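Local coordinates for protein exocyst complex component EXO70 (Saccharomyces cerevisiae, PDB 2B1E) that acts in the secretory pathway as a subunit of the exocyst, which tethers secretory vesicles to sites of exocytosis, and helps to assemble that complex, at residues G37-T42 / L123-D128; K153-L158 / N181-A186; G329-M334 / V366-F371; K408-I413 / I453-S458. All blocks are in the same frame, centred on the assembly; numbering follows the deposited sequence.

Interaction 1 of 4, residues G37-T42 / L123-D128; sequences GLKQYT and LSWILD
Two nearly parallel helices in the N-terminal part of the helical EXO70 rod are joined here by Trp125 of helix 117-132, which reaches across to Leu38, Lys39 and Thr42 in the first turn of helix 38-56. The axes of the two short segments come within 10.9 Å at their closest, 12° from parallel. With CG anti to the backbone N (chi1 -172°), the Trp125 side chain leaves its helix toward helix 38-56. Lys39 lies over one face of the indole: its CG is 3.6 Å from the centroid of the six-membered ring of Trp125 and close to the ring normal, a CH-pi contact made by the aliphatic stem, with Lys39 CB near CZ2 and CE2 and Lys39 CD near CZ3 and CH2 of Trp125. The two side chains cross at about a right angle. At the ring edge, Trp125 NE1 donates to Thr42 OG1 over 2.8 Å; the bond is nearly straight (164°) and the oxygen lies in the plane of the indole. Thr42 OG1 in turn donates to the carbonyl O of Lys39 at 3.0 Å. Leu38 completes the contact, with its CG 3.8 Å from Trp125 CD1 and its CD2 4.2 Å from Ile126 CG1. Helix 66-94 also meets both helices, touching Ile126 through Phe90 and Tyr41 through Ser82. The hydroxyl of Thr42 thus accepts from the indole and donates to its own helix, so that the N-H of Trp125 has a partner, the threonine rotor is fixed, and the ring plane is set under the Lys39 stem.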
# COMPACT_ATOMS: atom_id res chain seq x y z
N GLY A 37 10.46 -42.38 38.65
CA GLY A 37 10.32 -42.47 37.20
C GLY A 37 8.88 -42.03 36.97
O GLY A 37 7.96 -42.58 37.59
N LEU A 38 8.67 -41.04 36.10
CA LEU A 38 7.31 -40.52 35.86
C LEU A 38 6.24 -41.56 35.51
O LEU A 38 5.16 -41.58 36.12
CB LEU A 38 7.35 -39.44 34.77
CG LEU A 38 6.01 -38.83 34.35
CD1 LEU A 38 5.34 -38.19 35.55
CD2 LEU A 38 6.23 -37.78 33.26
N LYS A 39 6.52 -42.43 34.55
CA LYS A 39 5.53 -43.44 34.17
C LYS A 39 5.23 -44.37 35.35
O LYS A 39 4.07 -44.70 35.62
CB LYS A 39 6.02 -44.23 32.96
CG LYS A 39 6.22 -43.36 31.71
CD LYS A 39 6.59 -44.20 30.49
CE LYS A 39 7.93 -44.91 30.65
NZ LYS A 39 9.12 -44.00 30.60
N GLN A 40 6.28 -44.78 36.08
CA GLN A 40 6.13 -45.66 37.24
C GLN A 40 5.33 -44.97 38.34
O GLN A 40 4.54 -45.60 39.05
CB GLN A 40 7.50 -46.06 37.80
CG GLN A 40 8.35 -46.97 36.92
CD GLN A 40 8.73 -46.33 35.61
OE1 GLN A 40 9.15 -45.17 35.56
NE2 GLN A 40 8.59 -47.08 34.52
N TYR A 41 5.58 -43.67 38.47
CA TYR A 41 4.90 -42.85 39.47
C TYR A 41 3.40 -42.81 39.18
O TYR A 41 2.59 -43.10 40.06
CB TYR A 41 5.50 -41.43 39.47
CG TYR A 41 5.00 -40.52 40.59
CD1 TYR A 41 5.75 -40.34 41.77
CD2 TYR A 41 3.80 -39.82 40.47
CE1 TYR A 41 5.31 -39.49 42.78
CE2 TYR A 41 3.35 -38.98 41.47
CZ TYR A 41 4.11 -38.81 42.63
OH TYR A 41 3.64 -37.97 43.62
N THR A 42 3.01 -42.47 37.96
CA THR A 42 1.58 -42.43 37.66
C THR A 42 0.97 -43.82 37.77
O THR A 42 -0.23 -43.96 38.03
CB THR A 42 1.27 -41.89 36.25
OG1 THR A 42 1.93 -42.68 35.27
CG2 THR A 42 1.71 -40.43 36.14
N LEU A 123 5.37 -34.05 29.31
CA LEU A 123 4.21 -33.18 29.25
C LEU A 123 3.02 -33.98 28.72
O LEU A 123 1.93 -33.94 29.31
CB LEU A 123 4.50 -31.98 28.34
CG LEU A 123 5.48 -30.95 28.92
CD1 LEU A 123 5.96 -30.00 27.83
CD2 LEU A 123 4.81 -30.18 30.08
N SER A 124 3.23 -34.72 27.64
CA SER A 124 2.17 -35.52 27.04
C SER A 124 1.66 -36.59 27.99
O SER A 124 0.46 -36.85 28.04
CB SER A 124 2.64 -36.18 25.74
OG SER A 124 2.87 -35.20 24.74
N TRP A 125 2.58 -37.22 28.72
CA TRP A 125 2.20 -38.26 29.66
C TRP A 125 1.30 -37.71 30.76
O TRP A 125 0.37 -38.38 31.19
CB TRP A 125 3.45 -38.90 30.29
CG TRP A 125 3.15 -40.12 31.13
CD1 TRP A 125 2.93 -40.17 32.48
CD2 TRP A 125 3.02 -41.47 30.65
NE1 TRP A 125 2.67 -41.46 32.87
CE2 TRP A 125 2.72 -42.28 31.77
CE3 TRP A 125 3.12 -42.07 29.39
CZ2 TRP A 125 2.52 -43.66 31.67
CZ3 TRP A 125 2.93 -43.45 29.29
CH2 TRP A 125 2.63 -44.23 30.42
N ILE A 126 1.59 -36.49 31.21
CA ILE A 126 0.81 -35.88 32.27
C ILE A 126 -0.56 -35.43 31.75
O ILE A 126 -1.57 -35.58 32.44
CB ILE A 126 1.60 -34.73 32.93
CG1 ILE A 126 2.80 -35.32 33.69
CG2 ILE A 126 0.71 -33.95 33.93
CD1 ILE A 126 3.78 -34.27 34.23
N LEU A 127 -0.59 -34.90 30.53
CA LEU A 127 -1.86 -34.50 29.92
C LEU A 127 -2.76 -35.72 29.81
O LEU A 127 -3.94 -35.66 30.14
CB LEU A 127 -1.64 -33.91 28.53
CG LEU A 127 -1.14 -32.47 28.54
CD1 LEU A 127 -0.56 -32.14 27.19
CD2 LEU A 127 -2.29 -31.53 28.91
N ASP A 128 -2.19 -36.82 29.32
CA ASP A 128 -2.94 -38.05 29.18
C ASP A 128 -3.40 -38.57 30.53
O ASP A 128 -4.53 -39.05 30.68
CB ASP A 128 -2.11 -39.13 28.47
CG ASP A 128 -2.06 -38.93 26.96
OD1 ASP A 128 -3.12 -38.63 26.36
OD2 ASP A 128 -0.97 -39.09 26.38

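Interaction 2 of 4, residues K153-L158 / N181-A186; sequences KCMAFL and NSYTEA
A methyl group centred on an aromatic face is the striking feature here: Met155 CE sits 3.5 Å from the centroid of the Tyr183 ring, 11° off its normal. This is a CH-pi contact within a wider Met-aromatic one, since Met155 SD lies farther back at 5.2 Å from the same centroid. It joins residues 153-158, at the close of helix 136-155, to the beginning of helix 180-201 in the all-helical rod. The methionine chain is bent at both chi2 and chi3 (-61° and -64°), and the second bend is what swings CE over the ring, where it lies within 4.0 Å of all six ring carbons, nearest CZ. Met155 CE also lies 3.5 Å from Tyr183 O, while Met155 SD packs on Ala186 CB at 3.9 Å. Tyr183 is also touched by Ala223, Tyr224 and Leu227 of helix 209-233, so the ring ties three helices together. Leu158 packs alongside, its CB 3.8 Å from Tyr183 CD1. Its terminal branch turns toward the helix backbone, bringing Leu158 CD1 3.8 Å from Tyr183 CA and to 3.2 Å from Ala186 CB, tighter than usual for two carbons.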
# COMPACT_ATOMS: atom_id res chain seq x y z
N LYS A 153 5.14 -12.35 27.88
CA LYS A 153 6.32 -11.74 28.48
C LYS A 153 7.40 -11.53 27.41
O LYS A 153 8.17 -10.58 27.48
CB LYS A 153 6.88 -12.62 29.60
CG LYS A 153 6.05 -12.60 30.88
CD LYS A 153 6.53 -13.67 31.86
CE LYS A 153 5.80 -13.59 33.19
NZ LYS A 153 6.17 -12.37 33.95
N CYS A 154 7.45 -12.43 26.44
CA CYS A 154 8.42 -12.31 25.36
C CYS A 154 8.03 -11.15 24.46
O CYS A 154 8.86 -10.30 24.13
CB CYS A 154 8.46 -13.59 24.53
SG CYS A 154 9.08 -15.02 25.42
N MET A 155 6.76 -11.11 24.08
CA MET A 155 6.27 -10.04 23.22
C MET A 155 6.34 -8.69 23.93
O MET A 155 6.30 -7.64 23.29
CB MET A 155 4.82 -10.33 22.80
CG MET A 155 4.65 -11.61 21.97
SD MET A 155 5.55 -11.59 20.40
CE MET A 155 4.70 -10.25 19.58
N ALA A 156 6.45 -8.73 25.25
CA ALA A 156 6.54 -7.51 26.04
C ALA A 156 7.80 -6.72 25.69
O ALA A 156 7.83 -5.50 25.81
CB ALA A 156 6.54 -7.85 27.53
N PHE A 157 8.84 -7.44 25.26
CA PHE A 157 10.10 -6.82 24.88
C PHE A 157 10.00 -6.00 23.60
O PHE A 157 10.80 -5.09 23.37
CB PHE A 157 11.18 -7.90 24.71
CG PHE A 157 11.69 -8.46 26.00
CD1 PHE A 157 12.58 -7.73 26.78
CD2 PHE A 157 11.29 -9.72 26.45
CE1 PHE A 157 13.06 -8.24 27.98
CE2 PHE A 157 11.77 -10.24 27.65
CZ PHE A 157 12.65 -9.50 28.42
N LEU A 158 9.01 -6.33 22.76
CA LEU A 158 8.82 -5.64 21.49
C LEU A 158 7.69 -4.61 21.54
O LEU A 158 7.66 -3.67 20.74
CB LEU A 158 8.52 -6.66 20.39
CG LEU A 158 9.51 -7.81 20.25
CD1 LEU A 158 9.05 -8.73 19.14
CD2 LEU A 158 10.90 -7.27 19.94
N ASN A 181 7.15 -4.13 12.47
CA ASN A 181 7.70 -5.18 11.62
C ASN A 181 8.26 -6.34 12.45
O ASN A 181 7.92 -7.50 12.20
CB ASN A 181 8.81 -4.61 10.72
CG ASN A 181 8.30 -3.50 9.82
OD1 ASN A 181 7.33 -3.68 9.08
ND2 ASN A 181 8.95 -2.35 9.88
N SER A 182 9.11 -6.03 13.42
CA SER A 182 9.69 -7.06 14.28
C SER A 182 8.59 -7.72 15.10
O SER A 182 8.50 -8.94 15.16
CB SER A 182 10.73 -6.46 15.22
OG SER A 182 11.84 -5.97 14.49
N TYR A 183 7.76 -6.89 15.73
CA TYR A 183 6.66 -7.38 16.55
C TYR A 183 5.88 -8.42 15.77
O TYR A 183 5.49 -9.46 16.31
CB TYR A 183 5.72 -6.23 16.93
CG TYR A 183 4.65 -6.62 17.93
CD1 TYR A 183 4.84 -6.46 19.30
CD2 TYR A 183 3.44 -7.17 17.49
CE1 TYR A 183 3.86 -6.84 20.22
CE2 TYR A 183 2.45 -7.55 18.40
CZ TYR A 183 2.67 -7.38 19.76
OH TYR A 183 1.68 -7.74 20.65
N THR A 184 5.66 -8.14 14.48
CA THR A 184 4.93 -9.05 13.61
C THR A 184 5.72 -10.32 13.36
O THR A 184 5.17 -11.43 13.47
CB THR A 184 4.63 -8.40 12.24
OG1 THR A 184 3.67 -7.34 12.41
CG2 THR A 184 4.07 -9.43 11.28
N GLU A 185 7.00 -10.18 13.03
CA GLU A 185 7.84 -11.33 12.77
C GLU A 185 7.91 -12.23 13.99
O GLU A 185 7.88 -13.46 13.88
CB GLU A 185 9.25 -10.88 12.37
CG GLU A 185 10.09 -11.99 11.76
CD GLU A 185 11.54 -11.59 11.57
OE1 GLU A 185 11.80 -10.46 11.11
OE2 GLU A 185 12.43 -12.42 11.87
N ALA A 186 8.01 -11.62 15.17
CA ALA A 186 8.08 -12.38 16.41
C ALA A 186 6.79 -13.17 16.60
O ALA A 186 6.80 -14.37 16.87
CB ALA A 186 8.29 -11.44 17.59

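Interaction 3 of 4, residues G329-M334 / V366-F371; sequences GCLGAM and VLLSCF
Leu368 of helix 364-391 projects against a surface made by Cys330, Leu331 and Met334 of the short helix 327-333 and the residue that follows it. Its forked tip is the principal bump. CD1 of Leu368 rests 3.7 Å from Cys330 CB, and CD2 touches the same Cys330 CB at 3.8 Å as well as Leu331 CD2 at 3.8 Å, so that both branches bear on Cys330 CB and CD2 also meets Leu331. CG of Leu368 stands anti to the backbone N (chi1 -178°), and chi2 (60°) then sets the methyls. Lower on the same side chain, Leu368 CB is met by Met334 CG at 3.9 Å, and the two side chains cross at about a right angle. Met334 is the bump from the other side: its bend at chi2 (-58°) lays the sulfur beside the neighbouring leucine, with Met334 SD 3.5 Å from Leu367 CG and 3.6 Å from the backbone N of Leu368. The sulfur therefore fills the hollow between two successive residues of the long helix. Phe286 of helix 268-299 backs Met334, and Phe247 of helix 245-259 lies on Cys330, which closes the patch with two further helices. No hydrogen bond crosses between the two segments; the evidence is all van der Waals contact. This is helix-to-helix packing within the stacked helical bundles of the EXO70 rod.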
# COMPACT_ATOMS: atom_id res chain seq x y z
N GLY A 329 3.36 -1.93 -2.04
CA GLY A 329 2.15 -1.47 -1.38
C GLY A 329 1.11 -0.94 -2.34
O GLY A 329 -0.05 -1.37 -2.32
N CYS A 330 1.51 0.01 -3.19
CA CYS A 330 0.60 0.59 -4.17
C CYS A 330 -0.09 -0.49 -5.00
O CYS A 330 -1.32 -0.51 -5.11
CB CYS A 330 1.36 1.54 -5.11
SG CYS A 330 1.99 3.04 -4.33
N LEU A 331 0.71 -1.39 -5.57
CA LEU A 331 0.17 -2.47 -6.38
C LEU A 331 -0.86 -3.27 -5.60
O LEU A 331 -1.99 -3.47 -6.07
CB LEU A 331 1.30 -3.39 -6.83
CG LEU A 331 2.22 -2.84 -7.92
CD1 LEU A 331 3.49 -3.66 -8.01
CD2 LEU A 331 1.48 -2.83 -9.25
N GLY A 332 -0.47 -3.74 -4.42
CA GLY A 332 -1.39 -4.51 -3.60
C GLY A 332 -2.66 -3.73 -3.34
O GLY A 332 -3.76 -4.29 -3.35
N ALA A 333 -2.50 -2.43 -3.12
CA ALA A 333 -3.63 -1.55 -2.85
C ALA A 333 -4.60 -1.50 -4.02
O ALA A 333 -5.78 -1.19 -3.83
CB ALA A 333 -3.12 -0.15 -2.52
N MET A 334 -4.12 -1.80 -5.22
CA MET A 334 -4.96 -1.76 -6.41
C MET A 334 -6.10 -2.78 -6.43
O MET A 334 -6.97 -2.71 -7.30
CB MET A 334 -4.11 -1.91 -7.67
CG MET A 334 -3.24 -0.70 -7.99
SD MET A 334 -4.19 0.83 -8.17
CE MET A 334 -4.02 1.51 -6.52
N VAL A 366 -1.75 -2.04 -14.56
CA VAL A 366 -2.50 -1.16 -15.43
C VAL A 366 -3.25 -0.14 -14.57
O VAL A 366 -3.29 1.05 -14.88
CB VAL A 366 -3.53 -1.95 -16.27
CG1 VAL A 366 -4.37 -1.00 -17.10
CG2 VAL A 366 -2.80 -2.94 -17.17
N LEU A 367 -3.84 -0.63 -13.49
CA LEU A 367 -4.60 0.21 -12.58
C LEU A 367 -3.72 1.29 -11.96
O LEU A 367 -4.09 2.47 -11.96
CB LEU A 367 -5.22 -0.66 -11.49
CG LEU A 367 -6.38 -0.04 -10.72
CD1 LEU A 367 -7.48 0.38 -11.69
CD2 LEU A 367 -6.90 -1.05 -9.71
N LEU A 368 -2.57 0.88 -11.44
CA LEU A 368 -1.64 1.82 -10.81
C LEU A 368 -1.08 2.82 -11.81
O LEU A 368 -0.84 3.98 -11.45
CB LEU A 368 -0.50 1.05 -10.14
CG LEU A 368 0.54 1.90 -9.39
CD1 LEU A 368 -0.15 2.68 -8.28
CD2 LEU A 368 1.62 0.99 -8.82
N SER A 369 -0.85 2.38 -13.04
CA SER A 369 -0.33 3.28 -14.07
C SER A 369 -1.38 4.35 -14.35
O SER A 369 -1.05 5.52 -14.49
CB SER A 369 -0.03 2.53 -15.37
OG SER A 369 0.36 3.45 -16.39
N CYS A 370 -2.64 3.92 -14.41
CA CYS A 370 -3.74 4.83 -14.68
C CYS A 370 -3.77 5.91 -13.60
O CYS A 370 -3.92 7.10 -13.89
CB CYS A 370 -5.07 4.08 -14.71
SG CYS A 370 -6.46 5.05 -15.36
N PHE A 371 -3.61 5.49 -12.34
CA PHE A 371 -3.61 6.42 -11.22
C PHE A 371 -2.55 7.50 -11.38
O PHE A 371 -2.82 8.68 -11.17
CB PHE A 371 -3.36 5.68 -9.90
CG PHE A 371 -3.12 6.60 -8.74
CD1 PHE A 371 -4.15 7.38 -8.23
CD2 PHE A 371 -1.85 6.72 -8.19
CE1 PHE A 371 -3.91 8.28 -7.19
CE2 PHE A 371 -1.60 7.61 -7.14
CZ PHE A 371 -2.64 8.40 -6.64

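Interaction 4 of 4, residues K408-I413 / I453-S458; sequences KHKQRI and ISYMVS
Backbone proximity comes first in the meeting of Lys410 and Gln411, in the first turn of helix 410-429, with Tyr455 and Met456 of helix 440-473. The CA atoms of Gln411 and Met456 are only 4.2 Å apart, and those of Lys410 and Tyr455 5.1 Å, so main-chain atoms share the interface. Carbonyl oxygens accordingly face carbon: Lys410 O lies 3.4 Å from Tyr455 CB and in the plane of the tyrosine ring, at its edge, while Gln411 O meets Met456 CG at 3.6 Å. Apolar contact is lighter, with Ile413 CG2 4.2 Å from Tyr455 CE2. The phenol oxygen of Tyr455 is held beyond the segments by Glu384 and the backbone N of Asn401.

Polar links across the segments run through water. One water accepts from Gln411 NE2 and donates to Met456 O at 2.8 Å; NE2 is also bonded to Thr504. A second water accepts from Ser458 OG at 3.0 Å and, weakly, from Lys410 NZ. Lys410 bends at chi3 and chi4 (-74° and -54°), the first of these bringing CE to 3.3 Å from Ser458 OG. Its ammonium group has firmer partners in the carbonyls of Asn407 and Ser404. Ser458 OG also bonds to Pro402 O, its strongest partner, so water and carbonyl probably share its proton.

With no direct hydrogen bond between the segments, the contact rests on close packing of main chain and side chains, with two waters bridging. The buried lysine charge is probably eased chiefly by the preceding carbonyls, which would tie residues 404-407 to the start of helix 410-429.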
# COMPACT_ATOMS: atom_id res chain seq x y z
N LYS A 408 -8.08 33.62 -25.32
CA LYS A 408 -7.17 34.51 -26.03
C LYS A 408 -5.72 34.38 -25.56
O LYS A 408 -4.84 35.07 -26.09
CB LYS A 408 -7.60 35.98 -25.85
CG LYS A 408 -9.09 36.27 -26.07
CD LYS A 408 -9.54 36.00 -27.49
CE LYS A 408 -11.05 36.27 -27.65
NZ LYS A 408 -11.55 35.79 -28.97
N HIS A 409 -5.46 33.51 -24.60
CA HIS A 409 -4.11 33.36 -24.06
C HIS A 409 -3.52 31.96 -24.21
O HIS A 409 -2.73 31.53 -23.36
CB HIS A 409 -4.15 33.73 -22.57
CG HIS A 409 -4.80 35.05 -22.31
ND1 HIS A 409 -4.11 36.24 -22.37
CD2 HIS A 409 -6.09 35.37 -22.05
CE1 HIS A 409 -4.95 37.24 -22.17
NE2 HIS A 409 -6.15 36.74 -21.97
N LYS A 410 -3.88 31.26 -25.27
CA LYS A 410 -3.39 29.89 -25.44
C LYS A 410 -1.88 29.76 -25.54
O LYS A 410 -1.31 28.79 -25.03
CB LYS A 410 -4.08 29.24 -26.65
CG LYS A 410 -5.60 29.13 -26.44
CD LYS A 410 -6.29 28.28 -27.49
CE LYS A 410 -6.40 29.00 -28.82
NZ LYS A 410 -7.05 30.32 -28.64
N GLN A 411 -1.22 30.72 -26.16
CA GLN A 411 0.23 30.64 -26.29
C GLN A 411 0.91 30.63 -24.93
O GLN A 411 1.73 29.76 -24.65
CB GLN A 411 0.77 31.81 -27.14
CG GLN A 411 2.29 31.77 -27.31
CD GLN A 411 2.78 32.76 -28.35
OE1 GLN A 411 2.48 33.96 -28.28
NE2 GLN A 411 3.54 32.28 -29.32
N ARG A 412 0.55 31.59 -24.07
CA ARG A 412 1.13 31.69 -22.73
C ARG A 412 0.72 30.54 -21.82
O ARG A 412 1.56 30.00 -21.08
CB ARG A 412 0.74 33.02 -22.06
CG ARG A 412 1.27 33.11 -20.64
CD ARG A 412 0.91 34.40 -19.90
NE ARG A 412 1.47 34.35 -18.54
CZ ARG A 412 1.34 35.30 -17.63
NH1 ARG A 412 0.67 36.41 -17.90
NH2 ARG A 412 1.90 35.14 -16.43
N ILE A 413 -0.56 30.18 -21.84
CA ILE A 413 -1.04 29.08 -21.01
C ILE A 413 -0.36 27.79 -21.48
O ILE A 413 0.06 26.97 -20.66
CB ILE A 413 -2.58 28.94 -21.10
CG1 ILE A 413 -3.24 30.15 -20.43
CG2 ILE A 413 -3.03 27.63 -20.46
CD1 ILE A 413 -4.75 30.34 -20.76
N ILE A 453 1.41 21.72 -26.64
CA ILE A 453 2.30 22.15 -27.71
C ILE A 453 1.31 22.78 -28.68
O ILE A 453 1.54 23.85 -29.24
CB ILE A 453 2.98 20.95 -28.42
CG1 ILE A 453 4.12 20.40 -27.54
CG2 ILE A 453 3.48 21.36 -29.80
CD1 ILE A 453 4.54 18.96 -27.90
N SER A 454 0.17 22.10 -28.86
CA SER A 454 -0.87 22.59 -29.75
C SER A 454 -1.38 23.97 -29.30
O SER A 454 -1.67 24.83 -30.13
CB SER A 454 -2.02 21.57 -29.81
OG SER A 454 -2.79 21.78 -30.99
N TYR A 455 -1.50 24.18 -27.99
CA TYR A 455 -1.91 25.50 -27.48
C TYR A 455 -0.94 26.57 -27.99
O TYR A 455 -1.35 27.63 -28.44
CB TYR A 455 -1.90 25.53 -25.94
CG TYR A 455 -3.22 25.17 -25.27
CD1 TYR A 455 -3.88 23.99 -25.57
CD2 TYR A 455 -3.77 26.00 -24.29
CE1 TYR A 455 -5.05 23.63 -24.94
CE2 TYR A 455 -4.96 25.65 -23.64
CZ TYR A 455 -5.59 24.46 -23.97
OH TYR A 455 -6.77 24.09 -23.37
N MET A 456 0.36 26.27 -27.94
CA MET A 456 1.38 27.23 -28.39
C MET A 456 1.41 27.45 -29.91
O MET A 456 1.81 28.51 -30.37
CB MET A 456 2.79 26.79 -27.93
CG MET A 456 3.03 26.89 -26.42
SD MET A 456 4.79 26.74 -25.93
CE MET A 456 5.17 25.17 -26.59
N VAL A 457 1.00 26.45 -30.67
CA VAL A 457 1.00 26.55 -32.13
C VAL A 457 -0.31 27.16 -32.66
O VAL A 457 -0.35 27.68 -33.78
CB VAL A 457 1.20 25.14 -32.77
CG1 VAL A 457 1.06 25.21 -34.28
CG2 VAL A 457 2.59 24.61 -32.42
N SER A 458 -1.36 27.12 -31.84
CA SER A 458 -2.67 27.61 -32.24
C SER A 458 -2.76 29.01 -32.83
O SER A 458 -3.45 29.21 -33.83
CB SER A 458 -3.66 27.51 -31.08
OG SER A 458 -4.97 27.85 -31.54
O HOH W 1 -5.52 30.80 -31.33
O HOH W 2 4.35 29.71 -30.28

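Overall arrangement
The four contacts follow one another along the chain without overlap and are spread along the elongated molecule. Centres of interactions 1 and 2 are 34 Å apart, those of 2 and 3 31 Å, and those of 3 and 4 34 Å, while 1 and 4 stand 91 Å apart on opposite sides of the chain's centre. None touches another. Helices 117-132 and 136-155, consecutive in sequence, lead from interaction 1 to interaction 2, and helices 364-391 and 410-429 lead from 3 to 4. Their order and spacing fit an elongated rod of helices in which each contact is local to its own region of this exocyst subunit.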